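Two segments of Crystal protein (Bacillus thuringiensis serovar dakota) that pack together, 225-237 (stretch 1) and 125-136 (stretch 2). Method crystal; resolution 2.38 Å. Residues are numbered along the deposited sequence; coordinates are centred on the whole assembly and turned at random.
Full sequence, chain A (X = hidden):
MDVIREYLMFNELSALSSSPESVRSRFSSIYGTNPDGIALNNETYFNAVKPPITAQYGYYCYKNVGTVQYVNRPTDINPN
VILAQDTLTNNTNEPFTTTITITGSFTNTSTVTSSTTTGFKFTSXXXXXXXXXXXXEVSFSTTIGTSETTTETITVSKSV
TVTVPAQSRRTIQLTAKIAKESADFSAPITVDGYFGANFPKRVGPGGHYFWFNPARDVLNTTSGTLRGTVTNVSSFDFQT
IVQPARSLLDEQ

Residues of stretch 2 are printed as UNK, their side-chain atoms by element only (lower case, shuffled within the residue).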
ATOM      1  N   THR A 225      -3.559  13.392  -0.701  1.00 58.73           N
ATOM      2  CA  THR A 225      -2.378  12.611  -1.083  1.00 58.62           C
ATOM      3  C   THR A 225      -2.494  11.150  -0.650  1.00 58.40           C
ATOM      4  O   THR A 225      -2.857  10.846   0.486  1.00 57.18           O
ATOM      5  CB  THR A 225      -1.083  13.226  -0.493  1.00 58.63           C
ATOM      6  OG1 THR A 225      -1.040  14.624  -0.788  1.00 59.05           O
ATOM      7  CG2 THR A 225       0.176  12.564  -1.071  1.00 59.12           C
ATOM      8  N   LEU A 226      -2.192  10.256  -1.583  1.00 59.28           N
ATOM      9  CA  LEU A 226      -2.041   8.842  -1.289  1.00 59.98           C
ATOM     10  C   LEU A 226      -0.556   8.578  -1.059  1.00 60.02           C
ATOM     11  O   LEU A 226       0.283   9.181  -1.707  1.00 60.31           O
ATOM     12  CB  LEU A 226      -2.601   7.990  -2.428  1.00 60.34           C
ATOM     13  CG  LEU A 226      -2.474   6.455  -2.336  1.00 62.64           C
ATOM     14  CD1 LEU A 226      -3.698   5.816  -2.969  1.00 65.15           C
ATOM     15  CD2 LEU A 226      -1.226   5.965  -3.029  1.00 63.35           C
ATOM     16  N   ARG A 227      -0.241   7.721  -0.092  1.00 60.13           N
ATOM     17  CA  ARG A 227       1.140   7.315   0.186  1.00 60.48           C
ATOM     18  C   ARG A 227       1.190   5.842   0.519  1.00 59.75           C
ATOM     19  O   ARG A 227       0.190   5.244   0.914  1.00 59.28           O
ATOM     20  CB  ARG A 227       1.749   8.111   1.347  1.00 60.91           C
ATOM     21  CG  ARG A 227       1.927   9.578   1.030  1.00 64.53           C
ATOM     22  CD  ARG A 227       2.697  10.315   2.084  1.00 69.72           C
ATOM     23  NE  ARG A 227       2.790  11.734   1.734  1.00 75.15           N
ATOM     24  CZ  ARG A 227       3.834  12.297   1.119  1.00 77.68           C
ATOM     25  NH1 ARG A 227       4.903  11.566   0.787  1.00 77.99           N
ATOM     26  NH2 ARG A 227       3.811  13.603   0.844  1.00 77.36           N
ATOM     27  N   GLY A 228       2.359   5.254   0.346  1.00 59.32           N
ATOM     28  CA  GLY A 228       2.557   3.886   0.769  1.00 58.93           C
ATOM     29  C   GLY A 228       3.969   3.450   0.513  1.00 58.54           C
ATOM     30  O   GLY A 228       4.812   4.256   0.116  1.00 58.08           O
ATOM     31  N   THR A 229       4.202   2.165   0.758  1.00 58.47           N
ATOM     32  CA  THR A 229       5.489   1.513   0.569  1.00 58.26           C
ATOM     33  C   THR A 229       5.280   0.104   0.026  1.00 58.71           C
ATOM     34  O   THR A 229       4.349  -0.603   0.411  1.00 58.06           O
ATOM     35  CB  THR A 229       6.275   1.443   1.896  1.00 57.91           C
ATOM     36  OG1 THR A 229       6.344   2.752   2.465  1.00 56.57           O
ATOM     37  CG2 THR A 229       7.717   0.918   1.671  1.00 57.94           C
ATOM     38  N   VAL A 230       6.164  -0.288  -0.876  1.00 60.05           N
ATOM     39  CA  VAL A 230       6.227  -1.669  -1.362  1.00 60.97           C
ATOM     40  C   VAL A 230       7.591  -2.252  -0.972  1.00 61.56           C
ATOM     41  O   VAL A 230       8.629  -1.700  -1.329  1.00 61.46           O
ATOM     42  CB  VAL A 230       5.867  -1.776  -2.874  1.00 60.80           C
ATOM     43  CG1 VAL A 230       6.708  -0.836  -3.725  1.00 61.01           C
ATOM     44  CG2 VAL A 230       5.967  -3.220  -3.369  1.00 62.62           C
ATOM     45  N   THR A 231       7.557  -3.306  -0.149  1.00 62.24           N
ATOM     46  CA  THR A 231       8.742  -4.000   0.357  1.00 62.72           C
ATOM     47  C   THR A 231       8.835  -5.449  -0.174  1.00 63.04           C
ATOM     48  O   THR A 231       7.814  -6.085  -0.490  1.00 63.64           O
ATOM     49  CB  THR A 231       8.776  -3.997   1.877  1.00 62.60           C
ATOM     50  OG1 THR A 231       8.759  -2.645   2.345  1.00 64.76           O
ATOM     51  CG2 THR A 231      10.039  -4.653   2.409  1.00 63.56           C
ATOM     52  N   ASN A 232      10.070  -5.926  -0.342  1.00 62.36           N
ATOM     53  CA  ASN A 232      10.344  -7.313  -0.705  1.00 61.50           C
ATOM     54  C   ASN A 232      11.511  -7.767   0.161  1.00 60.50           C
ATOM     55  O   ASN A 232      12.502  -7.043   0.290  1.00 60.33           O
ATOM     56  CB  ASN A 232      10.630  -7.460  -2.211  1.00 61.34           C
ATOM     57  CG  ASN A 232      10.646  -8.929  -2.680  1.00 62.12           C
ATOM     58  OD1 ASN A 232       9.639  -9.455  -3.139  1.00 61.40           O
ATOM     59  ND2 ASN A 232      11.796  -9.591  -2.549  1.00 63.49           N
ATOM     60  N   VAL A 233      11.347  -8.911   0.828  1.00 59.34           N
ATOM     61  CA  VAL A 233      12.433  -9.531   1.615  1.00 58.25           C
ATOM     62  C   VAL A 233      12.777 -10.879   0.972  1.00 57.78           C
ATOM     63  O   VAL A 233      11.913 -11.747   0.797  1.00 57.42           O
ATOM     64  CB  VAL A 233      12.114  -9.631   3.144  1.00 58.63           C
ATOM     65  CG1 VAL A 233      13.322 -10.148   3.941  1.00 58.13           C
ATOM     66  CG2 VAL A 233      11.712  -8.255   3.713  1.00 58.10           C
ATOM     67  N   SER A 234      14.029 -11.014   0.538  1.00 57.20           N
ATOM     68  CA  SER A 234      14.486 -12.247  -0.114  1.00 56.53           C
ATOM     69  C   SER A 234      15.931 -12.573   0.250  1.00 55.61           C
ATOM     70  O   SER A 234      16.683 -11.718   0.742  1.00 55.69           O
ATOM     71  CB  SER A 234      14.295 -12.177  -1.633  1.00 56.85           C
ATOM     72  OG  SER A 234      15.092 -11.154  -2.212  1.00 58.10           O
ATOM     73  N   SER A 235      16.295 -13.833   0.048  1.00 54.15           N
ATOM     74  CA  SER A 235      17.636 -14.289   0.351  1.00 52.77           C
ATOM     75  C   SER A 235      18.386 -14.420  -0.965  1.00 51.33           C
ATOM     76  O   SER A 235      17.779 -14.688  -1.998  1.00 50.94           O
ATOM     77  CB  SER A 235      17.612 -15.611   1.116  1.00 52.41           C
ATOM     78  OG  SER A 235      17.033 -16.614   0.315  1.00 54.16           O
ATOM     79  N   PHE A 236      19.694 -14.178  -0.908  1.00 50.02           N
ATOM     80  CA  PHE A 236      20.595 -14.248  -2.056  1.00 48.54           C
ATOM     81  C   PHE A 236      22.026 -14.516  -1.572  1.00 48.28           C
ATOM     82  O   PHE A 236      22.286 -14.529  -0.370  1.00 48.55           O
ATOM     83  CB  PHE A 236      20.503 -12.961  -2.907  1.00 48.11           C
ATOM     84  CG  PHE A 236      21.021 -11.716  -2.221  1.00 47.05           C
ATOM     85  CD1 PHE A 236      22.153 -11.071  -2.701  1.00 45.77           C
ATOM     86  CD2 PHE A 236      20.371 -11.178  -1.106  1.00 47.41           C
ATOM     87  CE1 PHE A 236      22.645  -9.919  -2.083  1.00 45.18           C
ATOM     88  CE2 PHE A 236      20.858 -10.016  -0.485  1.00 46.37           C
ATOM     89  CZ  PHE A 236      22.002  -9.396  -0.985  1.00 46.19           C
ATOM     90  N   ASP A 237      22.932 -14.747  -2.513  1.00 48.14           N
ATOM     91  CA  ASP A 237      24.356 -14.977  -2.249  1.00 47.95           C
ATOM     92  C   ASP A 237      24.592 -16.150  -1.312  1.00 47.97           C
ATOM     93  O   ASP A 237      25.273 -16.011  -0.288  1.00 48.03           O
ATOM     94  CB  ASP A 237      25.053 -13.697  -1.750  1.00 48.04           C
ATOM     95  CG  ASP A 237      25.307 -12.672  -2.864  1.00 47.90           C
ATOM     96  OD1 ASP A 237      25.026 -12.942  -4.051  1.00 46.74           O
ATOM     97  OD2 ASP A 237      25.797 -11.571  -2.542  1.00 49.41           O
ATOM     98  N   UNK A 125      -9.668  -1.087  -5.920  1.00 63.31           N
ATOM     99  CA  UNK A 125      -8.329  -1.569  -5.623  1.00 62.94           C
ATOM    100  C   UNK A 125      -7.295  -0.719  -6.348  1.00 62.39           C
ATOM    101  O   UNK A 125      -7.538  -0.231  -7.452  1.00 62.50           O
ATOM    102  c   UNK A 125      -9.893  -5.321  -3.410  1.00 66.17           C
ATOM    103  n   UNK A 125      -9.383  -6.120  -2.267  1.00 67.98           N
ATOM    104  c   UNK A 125      -9.216  -3.965  -5.383  1.00 63.87           C
ATOM    105  c   UNK A 125      -8.196  -3.033  -6.027  1.00 63.01           C
ATOM    106  c   UNK A 125      -8.870  -4.328  -3.943  1.00 64.53           C
ATOM    107  N   UNK A 126      -6.151  -0.528  -5.705  1.00 61.43           N
ATOM    108  CA  UNK A 126      -5.049   0.196  -6.304  1.00 60.55           C
ATOM    109  C   UNK A 126      -4.005  -0.800  -6.829  1.00 60.39           C
ATOM    110  O   UNK A 126      -3.591  -1.718  -6.112  1.00 60.10           O
ATOM    111  c   UNK A 126      -3.547   3.050  -6.600  1.00 58.81           C
ATOM    112  c   UNK A 126      -2.483   2.466  -4.408  1.00 59.94           C
ATOM    113  c   UNK A 126      -3.186   1.930  -5.656  1.00 60.15           C
ATOM    114  c   UNK A 126      -4.433   1.135  -5.270  1.00 60.30           C
ATOM    115  N   UNK A 127      -3.592  -0.617  -8.077  1.00 60.52           N
ATOM    116  CA  UNK A 127      -2.554  -1.450  -8.671  1.00 60.77           C
ATOM    117  C   UNK A 127      -1.167  -0.904  -8.353  1.00 60.77           C
ATOM    118  O   UNK A 127      -0.852   0.259  -8.653  1.00 60.37           O
ATOM    119  c   UNK A 127      -2.756  -1.594 -10.174  1.00 61.12           C
ATOM    120  o   UNK A 127      -3.989  -2.237 -10.449  1.00 62.05           O
ATOM    121  N   UNK A 128      -0.367  -1.755  -7.714  1.00 60.51           N
ATOM    122  CA  UNK A 128       1.011  -1.445  -7.356  1.00 60.71           C
ATOM    123  C   UNK A 128       1.927  -2.487  -8.014  1.00 61.63           C
ATOM    124  O   UNK A 128       1.753  -3.702  -7.840  1.00 61.33           O
ATOM    125  c   UNK A 128       0.820   1.206  -5.732  1.00 56.30           C
ATOM    126  c   UNK A 128       0.426  -0.195  -5.183  1.00 59.26           C
ATOM    127  c   UNK A 128       1.212  -1.375  -5.794  1.00 60.56           C
ATOM    128  c   UNK A 128       2.687  -1.289  -5.409  1.00 59.64           C
ATOM    129  N   UNK A 129       2.881  -1.993  -8.798  1.00 62.23           N
ATOM    130  CA  UNK A 129       3.864  -2.832  -9.462  1.00 62.80           C
ATOM    131  C   UNK A 129       5.251  -2.229  -9.317  1.00 62.46           C
ATOM    132  O   UNK A 129       5.459  -1.056  -9.621  1.00 62.85           O
ATOM    133  c   UNK A 129       1.728  -3.708 -12.591  1.00 68.84           C
ATOM    134  c   UNK A 129       3.515  -2.993 -10.938  1.00 63.47           C
ATOM    135  n   UNK A 129       2.317  -6.074 -13.147  1.00 70.63           N
ATOM    136  c   UNK A 129       2.324  -3.907 -11.200  1.00 66.01           C
ATOM    137  c   UNK A 129       1.241  -5.036 -13.184  1.00 70.55           C
ATOM    138  N   UNK A 130       6.199  -3.035  -8.860  1.00 62.00           N
ATOM    139  CA  UNK A 130       7.580  -2.593  -8.714  1.00 61.59           C
ATOM    140  C   UNK A 130       8.546  -3.713  -9.082  1.00 60.90           C
ATOM    141  O   UNK A 130       8.406  -4.843  -8.606  1.00 60.98           O
ATOM    142  c   UNK A 130       7.823  -2.095  -7.278  1.00 61.99           C
ATOM    143  n   UNK A 130      11.816   0.859  -7.856  1.00 68.17           N
ATOM    144  c   UNK A 130      11.302  -0.491  -7.490  1.00 66.25           C
ATOM    145  c   UNK A 130       9.782  -0.531  -7.543  1.00 65.04           C
ATOM    146  c   UNK A 130       9.272  -1.805  -6.907  1.00 62.68           C
ATOM    147  N   UNK A 131       9.517  -3.406  -9.939  1.00 60.19           N
ATOM    148  CA  UNK A 131      10.603  -4.357 -10.224  1.00 59.42           C
ATOM    149  C   UNK A 131      11.818  -4.077  -9.331  1.00 58.88           C
ATOM    150  O   UNK A 131      12.461  -3.026  -9.431  1.00 58.63           O
ATOM    151  c   UNK A 131       9.843  -4.774 -12.627  1.00 59.33           C
ATOM    152  c   UNK A 131      12.197  -5.348 -11.930  1.00 58.53           C
ATOM    153  c   UNK A 131      11.024  -4.387 -11.723  1.00 59.49           C
ATOM    154  N   UNK A 132      12.109  -5.026  -8.452  1.00 58.21           N
ATOM    155  CA  UNK A 132      13.249  -4.926  -7.556  1.00 58.05           C
ATOM    156  C   UNK A 132      14.475  -5.618  -8.166  1.00 58.15           C
ATOM    157  O   UNK A 132      14.358  -6.686  -8.775  1.00 57.49           O
ATOM    158  c   UNK A 132      11.410  -2.752  -4.092  1.00 58.97           C
ATOM    159  c   UNK A 132      11.938  -4.741  -5.376  1.00 57.90           C
ATOM    160  c   UNK A 132       9.771  -4.519  -4.294  1.00 57.42           C
ATOM    161  c   UNK A 132      12.907  -5.553  -6.208  1.00 57.75           C
ATOM    162  c   UNK A 132      12.300  -3.491  -4.878  1.00 56.86           C
ATOM    163  c   UNK A 132      10.670  -5.242  -5.081  1.00 57.52           C
ATOM    164  c   UNK A 132      10.139  -3.270  -3.796  1.00 58.10           C
ATOM    165  N   UNK A 133      15.642  -5.001  -7.995  1.00 58.36           N
ATOM    166  CA  UNK A 133      16.895  -5.540  -8.519  1.00 58.82           C
ATOM    167  C   UNK A 133      17.135  -6.987  -8.089  1.00 58.71           C
ATOM    168  O   UNK A 133      17.377  -7.862  -8.932  1.00 59.11           O
ATOM    169  c   UNK A 133      20.579  -4.354  -8.034  1.00 61.94           C
ATOM    170  c   UNK A 133      18.073  -4.663  -8.097  1.00 58.66           C
ATOM    171  c   UNK A 133      19.431  -5.240  -8.468  1.00 60.21           C
ATOM    172  o   UNK A 133      21.672  -4.905  -7.741  1.00 61.05           O
ATOM    173  o   UNK A 133      20.387  -3.108  -7.997  1.00 62.11           O
ATOM    174  N   UNK A 134      17.068  -7.221  -6.783  1.00 58.40           N
ATOM    175  CA  UNK A 134      17.316  -8.535  -6.203  1.00 58.55           C
ATOM    176  C   UNK A 134      16.046  -9.398  -6.190  1.00 58.84           C
ATOM    177  O   UNK A 134      16.047 -10.527  -6.694  1.00 59.23           O
ATOM    178  c   UNK A 134      19.309  -7.713  -4.853  1.00 58.48           C
ATOM    179  c   UNK A 134      17.949  -8.424  -4.771  1.00 58.57           C
ATOM    180  c   UNK A 134      18.062  -9.810  -4.100  1.00 57.84           C
ATOM    181  c   UNK A 134      19.874  -7.250  -3.533  1.00 58.78           C
ATOM    182  N   UNK A 135      14.962  -8.851  -5.652  1.00 58.58           N
ATOM    183  CA  UNK A 135      13.724  -9.598  -5.497  1.00 58.92           C
ATOM    184  C   UNK A 135      12.895  -9.847  -6.745  1.00 59.12           C
ATOM    185  O   UNK A 135      12.080 -10.767  -6.762  1.00 59.63           O
ATOM    186  N   UNK A 136      13.080  -9.042  -7.784  1.00 58.70           N
ATOM    187  CA  UNK A 136      12.295  -9.206  -9.004  1.00 59.23           C
ATOM    188  C   UNK A 136      10.960  -8.484  -8.968  1.00 59.66           C
ATOM    189  O   UNK A 136      10.741  -7.613  -8.123  1.00 59.35           O
TER
HETATM  190  O   HOH W   1      11.596 -12.334  -4.461  1.00 53.34           O

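Position 125 carries four carbons in a row ending in nitrogen, an unbranched chain that stays out of reach of stretch 1: Lys125. Position 126 has four carbons forked at the second; its CB points toward stretch 1 and a branch carbon packs against CD1 of Leu226. This is Leu126, whose CD2 lies 3.8 Å from Leu226 CD1. At 127 one carbon bears one oxygen, with nothing of stretch 1 near it: Ser127.

Position 128 again has four carbons, but the fork is at the first and one arm is two carbons long; the short arm faces CB of Val230. This is Ile128, its CG2 4.1 Å from Val230 CB. Position 129 repeats the four-carbon chain with terminal nitrogen, its CB pointing away: Lys129. The same atoms recur at 130, yet here CB points toward stretch 1 and lies 3.9 Å from Val230 CG1. This is Lys130; its end leads away, and NZ is hydrogen-bonded elsewhere in the structure, so the chain lends carbon to the contact without burying its charge there. Position 131 has three carbons, one carrying the other two, out of reach: Val131.

At 132 a single carbon leads to a six-carbon ring that meets Val230 O at its edge, near its plane, and also touches Asn232 CB: Phe132. Its CZ is 3.3 Å from Val230 O, CE1 4.1 Å from Val230 CG2 and CD1 3.6 Å from Asn232 CB. Position 133 has three carbons, the third carrying two oxygens, and misses stretch 1: Glu133. Position 134 has four carbons forked at the first; its longer arm ends over one face of the Phe236 ring and its shorter arm nears Ser234 OG. This is Ile134, with CD1 4.0 Å from Phe236 CZ in a CH-pi contact and CG2 3.8 Å from Ser234 OG.

Position 135 has no side-chain atoms, and its CA is 3.5 Å from Asn232 ND2: Gly135. Position 136 is bare too, and its backbone angles would jam a CB against the preceding carbonyl oxygen: Gly136. Its N and O bond, each at 2.9 Å, to Phe132 O and Phe132 N respectively.

The strands cross at 44° without a direct hydrogen bond; the contact is mostly side-chain packing, with backbone at Val230 O and Gly135 CA taking part. Its rule is alternation: 126, 128, 130 and 132 supply carbon, the positions between stay clear, and glycine sits where a CB would come within 2.3 Å of Asn232 ND2. One water donates to Gly135 O at 2.8 Å and accepts a weak bond from Asn232 ND2 at 3.3 Å.

Stretch 2 (125-136) KLSIKKVFEIGG
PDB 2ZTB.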